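Local coordinates for Tb427.07.360- putative uncharacterized metacyclic invariant surface protein from Trypanosoma brucei (PDB 5VTL) that is of unknown function but probably serves at the parasite surface as an elongated, almost wholly helical invariant protein of the metacyclic stage, at residues A32-D37 with E186-A191; S39-G44 with A193-A198; R51-F56 with R68-L73. All coordinates share one frame; numbering follows the deposited sequence.

Contact 1. Residues A32-D37 with E186-A191; sequences AANVSD and EARVAA
Arg188 lies across Asn34 and Asp37 where helices 4-58 and 157-209 run side by side in an elongated three-helix bundle. Its NE meets Asp37 OD2 at 2.8 Å, but the N-H points well off that oxygen (128°), so the hydrogen bond within this salt bridge is weak and charge attraction probably does most of the holding. Asn34 adds its amide oxygen OD1, which sits only 3.1 Å from Arg188 CD; the two side chains cross nearly at right angles. Closer to the backbone, Arg188 CB rests 3.6 Å from the backbone oxygen of Asn34, and the CA atoms of Asn34 and Arg188, 5.6 Å apart, are the nearest pair across the two segments. Arg188 starts out with CG opposite its backbone N (chi1 176°), then bends at chi2, which carries the guanidinium along the other helix to Asp37.

A second arginine probably helps to position the acid: Asp37 OD1 forms a salt bridge with Arg192, so the carboxylate lies between two arginines. On the inner side, Val35 and Ala187 pack on helix 63-102, through Leu87 and Ala83 among others. Asp37 CB lies in the guanidinium plane of Arg188, at its edge.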
# COMPACT_ATOMS: atom_id res chain seq x y z
N ALA A 32 6.39 -0.29 -6.78
CA ALA A 32 7.34 -0.36 -7.89
C ALA A 32 7.98 0.99 -8.18
O ALA A 32 9.20 1.07 -8.44
CB ALA A 32 6.66 -0.89 -9.15
N ALA A 33 7.18 2.05 -8.13
CA ALA A 33 7.70 3.39 -8.37
C ALA A 33 8.69 3.76 -7.27
O ALA A 33 9.69 4.45 -7.52
CB ALA A 33 6.57 4.41 -8.43
N ASN A 34 8.40 3.33 -6.05
CA ASN A 34 9.30 3.63 -4.93
C ASN A 34 10.66 2.99 -5.10
O ASN A 34 11.69 3.59 -4.77
CB ASN A 34 8.67 3.23 -3.60
CG ASN A 34 7.65 4.25 -3.10
OD1 ASN A 34 7.77 5.45 -3.38
ND2 ASN A 34 6.70 3.79 -2.31
N VAL A 35 10.68 1.77 -5.65
CA VAL A 35 11.93 1.07 -5.94
C VAL A 35 12.70 1.78 -7.02
O VAL A 35 13.90 1.98 -6.92
CB VAL A 35 11.68 -0.39 -6.36
CG1 VAL A 35 12.95 -1.04 -6.96
CG2 VAL A 35 11.21 -1.17 -5.16
N SER A 36 11.98 2.19 -8.06
CA SER A 36 12.62 2.85 -9.18
C SER A 36 13.31 4.11 -8.68
O SER A 36 14.45 4.43 -9.06
CB SER A 36 11.58 3.21 -10.23
OG SER A 36 11.11 2.07 -10.91
N ASP A 37 12.61 4.82 -7.80
CA ASP A 37 13.16 6.06 -7.28
C ASP A 37 14.33 5.82 -6.30
O ASP A 37 15.30 6.60 -6.26
CB ASP A 37 12.07 6.89 -6.61
CG ASP A 37 12.49 8.33 -6.43
OD1 ASP A 37 12.62 9.04 -7.45
OD2 ASP A 37 12.71 8.76 -5.28
N GLU A 186 9.15 4.10 2.81
CA GLU A 186 10.13 4.57 3.80
C GLU A 186 11.56 4.35 3.29
O GLU A 186 12.43 5.21 3.49
CB GLU A 186 9.89 3.90 5.15
CG GLU A 186 8.66 4.44 5.87
CD GLU A 186 8.19 3.59 7.03
OE1 GLU A 186 8.72 2.47 7.21
OE2 GLU A 186 7.26 4.03 7.74
N ALA A 187 11.79 3.22 2.62
CA ALA A 187 13.08 2.91 2.01
C ALA A 187 13.45 3.92 0.94
O ALA A 187 14.60 4.37 0.85
CB ALA A 187 13.06 1.51 1.42
N ARG A 188 12.49 4.31 0.13
CA ARG A 188 12.73 5.33 -0.86
C ARG A 188 13.10 6.68 -0.22
O ARG A 188 14.01 7.36 -0.67
CB ARG A 188 11.49 5.50 -1.74
CG ARG A 188 11.63 6.66 -2.76
CD ARG A 188 10.29 7.30 -3.06
NE ARG A 188 10.45 8.63 -3.65
CZ ARG A 188 10.21 9.79 -3.03
NH1 ARG A 188 10.41 10.92 -3.70
NH2 ARG A 188 9.76 9.84 -1.78
N VAL A 189 12.39 7.07 0.82
CA VAL A 189 12.71 8.30 1.53
C VAL A 189 14.14 8.23 2.10
O VAL A 189 14.88 9.19 2.03
CB VAL A 189 11.73 8.53 2.68
CG1 VAL A 189 12.16 9.71 3.55
CG2 VAL A 189 10.33 8.76 2.13
N ALA A 190 14.50 7.09 2.67
CA ALA A 190 15.84 6.85 3.21
C ALA A 190 16.91 6.94 2.13
O ALA A 190 17.96 7.53 2.35
CB ALA A 190 15.91 5.48 3.90
N ALA A 191 16.65 6.35 0.96
CA ALA A 191 17.60 6.40 -0.15
C ALA A 191 17.82 7.84 -0.59
O ALA A 191 18.96 8.25 -0.85
CB ALA A 191 17.09 5.56 -1.32

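Contact 2. Residues S39-G44 with A193-A198; sequences SKAREG and AAESNA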
# COMPACT_ATOMS: atom_id res chain seq x y z
N SER A 39 16.46 3.33 -6.53
CA SER A 39 17.60 3.01 -7.38
C SER A 39 18.19 4.28 -7.97
O SER A 39 19.42 4.42 -8.08
CB SER A 39 17.19 2.01 -8.47
OG SER A 39 16.76 0.79 -7.92
N LYS A 40 17.32 5.22 -8.35
CA LYS A 40 17.78 6.46 -8.93
C LYS A 40 18.61 7.23 -7.87
O LYS A 40 19.62 7.86 -8.18
CB LYS A 40 16.61 7.30 -9.41
CG LYS A 40 17.02 8.61 -10.08
CD LYS A 40 15.82 9.43 -10.60
CE LYS A 40 15.09 8.77 -11.76
NZ LYS A 40 15.90 8.67 -13.01
N ALA A 41 18.16 7.15 -6.62
CA ALA A 41 18.88 7.82 -5.53
C ALA A 41 20.25 7.21 -5.31
O ALA A 41 21.23 7.90 -5.08
CB ALA A 41 18.04 7.78 -4.24
N ARG A 42 20.33 5.89 -5.38
CA ARG A 42 21.59 5.22 -5.21
C ARG A 42 22.53 5.59 -6.36
O ARG A 42 23.73 5.82 -6.17
CB ARG A 42 21.36 3.71 -5.12
CG ARG A 42 22.63 2.85 -5.02
CD ARG A 42 23.13 2.37 -6.37
NE ARG A 42 22.14 1.53 -7.02
CZ ARG A 42 22.10 1.25 -8.31
NH1 ARG A 42 23.02 1.73 -9.15
NH2 ARG A 42 21.11 0.50 -8.78
N GLU A 43 22.00 5.65 -7.57
CA GLU A 43 22.81 6.08 -8.71
C GLU A 43 23.39 7.49 -8.47
O GLU A 43 24.55 7.75 -8.75
CB GLU A 43 21.96 6.08 -9.99
CG GLU A 43 21.76 4.69 -10.56
CD GLU A 43 20.61 4.63 -11.57
OE1 GLU A 43 20.04 5.70 -11.88
OE2 GLU A 43 20.26 3.53 -12.02
N GLY A 44 22.59 8.37 -7.89
CA GLY A 44 23.03 9.71 -7.56
C GLY A 44 24.14 9.71 -6.52
O GLY A 44 25.02 10.56 -6.54
N ALA A 193 17.36 10.49 1.22
CA ALA A 193 18.05 11.22 2.28
C ALA A 193 19.55 10.97 2.23
O ALA A 193 20.35 11.90 2.43
CB ALA A 193 17.50 10.85 3.66
N ALA A 194 19.94 9.74 1.92
CA ALA A 194 21.35 9.44 1.68
C ALA A 194 21.90 10.21 0.49
O ALA A 194 23.01 10.71 0.53
CB ALA A 194 21.55 7.94 1.46
N GLU A 195 21.15 10.27 -0.60
CA GLU A 195 21.62 10.98 -1.77
C GLU A 195 21.79 12.48 -1.49
O GLU A 195 22.71 13.12 -2.00
CB GLU A 195 20.67 10.77 -2.95
CG GLU A 195 21.08 11.59 -4.17
CD GLU A 195 20.00 11.63 -5.23
OE1 GLU A 195 18.80 11.59 -4.85
OE2 GLU A 195 20.35 11.73 -6.43
N SER A 196 20.94 13.04 -0.64
CA SER A 196 21.10 14.44 -0.28
C SER A 196 22.44 14.66 0.46
O SER A 196 23.17 15.61 0.17
CB SER A 196 19.92 14.90 0.54
OG SER A 196 20.10 16.23 0.98
N ASN A 197 22.79 13.77 1.38
CA ASN A 197 24.09 13.88 2.05
C ASN A 197 25.24 13.65 1.10
O ASN A 197 26.26 14.33 1.17
CB ASN A 197 24.17 12.88 3.21
CG ASN A 197 23.42 13.34 4.41
OD1 ASN A 197 23.43 14.54 4.74
ND2 ASN A 197 22.75 12.41 5.09
N ALA A 198 25.10 12.68 0.20
CA ALA A 198 26.16 12.39 -0.75
C ALA A 198 26.40 13.61 -1.63
O ALA A 198 27.53 13.99 -1.86
CB ALA A 198 25.82 11.15 -1.62
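Glu195 OE1 is shared between two kinds of neighbour: Arg192, one turn back on the same helix, forms a salt bridge to it through NH1, while across the interface the oxygen lies 3.9 Å from Ala41 CB. The other carboxylate oxygen is turned to the next turn of helix 39-44, where OE2 of Glu195 comes within 3.5 Å of Gly44 CA. Glycine presents bare backbone here, and the acid lies directly against it. No hydrogen bond joins the two segments, so the charge of Glu195 is answered from its own helix and its contact with the partner helix is van der Waals.

The stem is as closely applied as the tip. Glu195 CB sits 3.6 Å from the backbone oxygen of Ala41, and CG follows at 3.8 Å from that same oxygen. With CG trans to the backbone N (chi1 176°) and the chain extended beyond it, the side chain reaches over the small residues Ala41 and Gly44.

These small residues are consistent with a close approach: the segment axes are 8.5 Å apart and the CA atoms of Ala41 and Glu195 only 5.6 Å. The two segments run nearly parallel, their axes at 17°, and the closest pair recurs exactly seven residues after Asn34 and Arg188, the spacing and slant of a left-handed coiled coil. Alanine continues along the inner face, where Ala194 packs on Ala76 and Ala198 on Ala72, both of helix 63-102.

On the side of helix 4-58 away from Glu195, Glu80 of helix 63-102 is held by two groups a turn apart, its OE2 by a salt bridge from Arg42 NE and its OE1 by a hydrogen bond with Ser39 OG.

Contact 3. Residues R51-F56 with R68-L73; sequences RAEDAF and RARAAL
Glu53 and Arg70 meet at about a right angle, each reaching from the flank of its own helix across the groove between them. Their flat end groups are turned steeply, with carboxylate and guanidinium planes 74° apart, so the pair cannot form the coplanar, two-pronged salt bridge. One contact carries it instead: Arg70 NH2 donates to Glu53 OE1 at 2.8 Å, with a nearly straight N-H...O angle of 160°. On the arginine's side, the oxygen lies at the guanidinium edge, close to its plane; on the acid's side, the donor arrives on the anti side of OE1 and somewhat out of the carboxylate plane. Arg70 NE stays 3.9 Å from Glu53 OE1, which leaves NH2 as the single donor of the bridge.

The two chains are built alike. Both have CG opposite the carbonyl carbon, with Glu53 at chi1 -71°, and both then run extended, so that each end comes nearer to the other segment than its first bond would suggest.

Beneath the charged pair, Ala52 CB faces Ala69 CB at 4.3 Å. These two alanines point at each other, and their CA atoms, 7.2 Å apart, are the nearest CA pair across the segments. The segments belong to an antiparallel helical hairpin, in which helix 4-58 ends, a short turn follows, and helix 63-102 runs back along it.

Valines enlarge the apolar layer: Ala52 also touches Val66, and Ala69 touches Val49. Nearer the turn, the Phe56 side chain touches Val66 and Glu63. Helix 157-209 covers another side of the hairpin, where Arg51 forms a salt bridge through NH1 with Glu206 and Ala72 meets Ala198.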
# COMPACT_ATOMS: atom_id res chain seq x y z
N ARG A 51 32.36 12.26 -8.09
CA ARG A 51 32.70 13.67 -8.04
C ARG A 51 33.66 14.00 -6.91
O ARG A 51 34.63 14.74 -7.10
CB ARG A 51 31.42 14.48 -7.89
CG ARG A 51 30.56 14.49 -9.15
CD ARG A 51 29.23 15.13 -8.87
NE ARG A 51 29.37 16.51 -8.41
CZ ARG A 51 28.36 17.23 -7.92
NH1 ARG A 51 28.56 18.49 -7.54
NH2 ARG A 51 27.15 16.70 -7.80
N ALA A 52 33.40 13.46 -5.73
CA ALA A 52 34.24 13.70 -4.57
C ALA A 52 35.63 13.12 -4.77
O ALA A 52 36.63 13.75 -4.43
CB ALA A 52 33.58 13.12 -3.33
N GLU A 53 35.70 11.92 -5.33
CA GLU A 53 36.99 11.29 -5.61
C GLU A 53 37.84 12.17 -6.53
O GLU A 53 39.05 12.32 -6.33
CB GLU A 53 36.80 9.92 -6.26
CG GLU A 53 36.27 8.85 -5.33
CD GLU A 53 35.97 7.54 -6.02
OE1 GLU A 53 35.91 6.51 -5.31
OE2 GLU A 53 35.82 7.53 -7.27
N ASP A 54 37.21 12.75 -7.54
CA ASP A 54 37.92 13.57 -8.51
C ASP A 54 38.43 14.86 -7.88
O ASP A 54 39.55 15.28 -8.17
CB ASP A 54 37.02 13.88 -9.70
CG ASP A 54 36.77 12.66 -10.57
OD1 ASP A 54 37.36 11.59 -10.29
OD2 ASP A 54 36.02 12.77 -11.56
N ALA A 55 37.63 15.48 -7.03
CA ALA A 55 38.08 16.64 -6.28
C ALA A 55 39.26 16.25 -5.38
O ALA A 55 40.26 16.96 -5.31
CB ALA A 55 36.94 17.24 -5.48
N PHE A 56 39.14 15.10 -4.72
CA PHE A 56 40.21 14.60 -3.84
C PHE A 56 41.53 14.44 -4.59
O PHE A 56 42.61 14.67 -4.03
CB PHE A 56 39.74 13.28 -3.20
CG PHE A 56 40.67 12.74 -2.12
CD1 PHE A 56 41.14 13.54 -1.10
CD2 PHE A 56 41.00 11.40 -2.11
CE1 PHE A 56 41.96 13.03 -0.12
CE2 PHE A 56 41.82 10.89 -1.14
CZ PHE A 56 42.30 11.70 -0.14
N ARG A 68 32.32 10.85 3.60
CA ARG A 68 30.90 11.11 3.81
C ARG A 68 30.08 10.61 2.60
O ARG A 68 28.99 10.04 2.77
CB ARG A 68 30.69 12.61 4.02
CG ARG A 68 29.24 12.98 4.27
CD ARG A 68 29.07 14.47 4.55
NE ARG A 68 27.67 14.82 4.79
CZ ARG A 68 27.16 16.05 4.69
NH1 ARG A 68 27.91 17.08 4.32
NH2 ARG A 68 25.87 16.24 4.94
N ALA A 69 30.60 10.85 1.40
CA ALA A 69 29.94 10.38 0.18
C ALA A 69 29.84 8.83 0.15
O ALA A 69 28.80 8.26 -0.20
CB ALA A 69 30.69 10.86 -1.04
N ARG A 70 30.92 8.18 0.52
CA ARG A 70 30.95 6.72 0.53
C ARG A 70 29.99 6.12 1.54
O ARG A 70 29.38 5.09 1.28
CB ARG A 70 32.37 6.22 0.79
CG ARG A 70 33.29 6.42 -0.41
CD ARG A 70 34.70 5.87 -0.23
NE ARG A 70 35.40 5.97 -1.52
CZ ARG A 70 36.71 6.12 -1.67
NH1 ARG A 70 37.51 6.20 -0.62
NH2 ARG A 70 37.22 6.21 -2.89
N ALA A 71 29.89 6.77 2.69
CA ALA A 71 29.02 6.30 3.76
C ALA A 71 27.57 6.45 3.34
O ALA A 71 26.74 5.59 3.61
CB ALA A 71 29.30 7.08 5.05
N ALA A 72 27.28 7.58 2.69
CA ALA A 72 25.95 7.87 2.16
C ALA A 72 25.58 6.85 1.10
O ALA A 72 24.48 6.34 1.11
CB ALA A 72 25.91 9.26 1.60
N LEU A 73 26.52 6.52 0.19
CA LEU A 73 26.27 5.49 -0.83
C LEU A 73 25.92 4.16 -0.17
O LEU A 73 24.97 3.47 -0.57
CB LEU A 73 27.47 5.29 -1.76
CG LEU A 73 27.41 4.12 -2.76
CD1 LEU A 73 26.20 4.18 -3.68
CD2 LEU A 73 28.64 4.09 -3.62

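The three contacts follow one another along a single three-helix rod. Contacts 1 and 2 both join helices 4-58 and 157-209, with centres about 10 Å apart, and touch where Ala191 O lies 3.5 Å from Ala41 CB. Contact 3 joins helix 4-58 to helix 63-102, its centre about 12 Å from that of contact 2 and 22 Å from that of contact 1. In sequence, contacts 1 and 2 interleave, each closing a long loop of the chain, and the local hairpin of contact 3 is nested inside both. Asn197 probably hydrogen-bonds Arg68, tying contact 2 to contact 3. Helix 4-58 thus runs through all three, consistent with the protein's extended helical architecture.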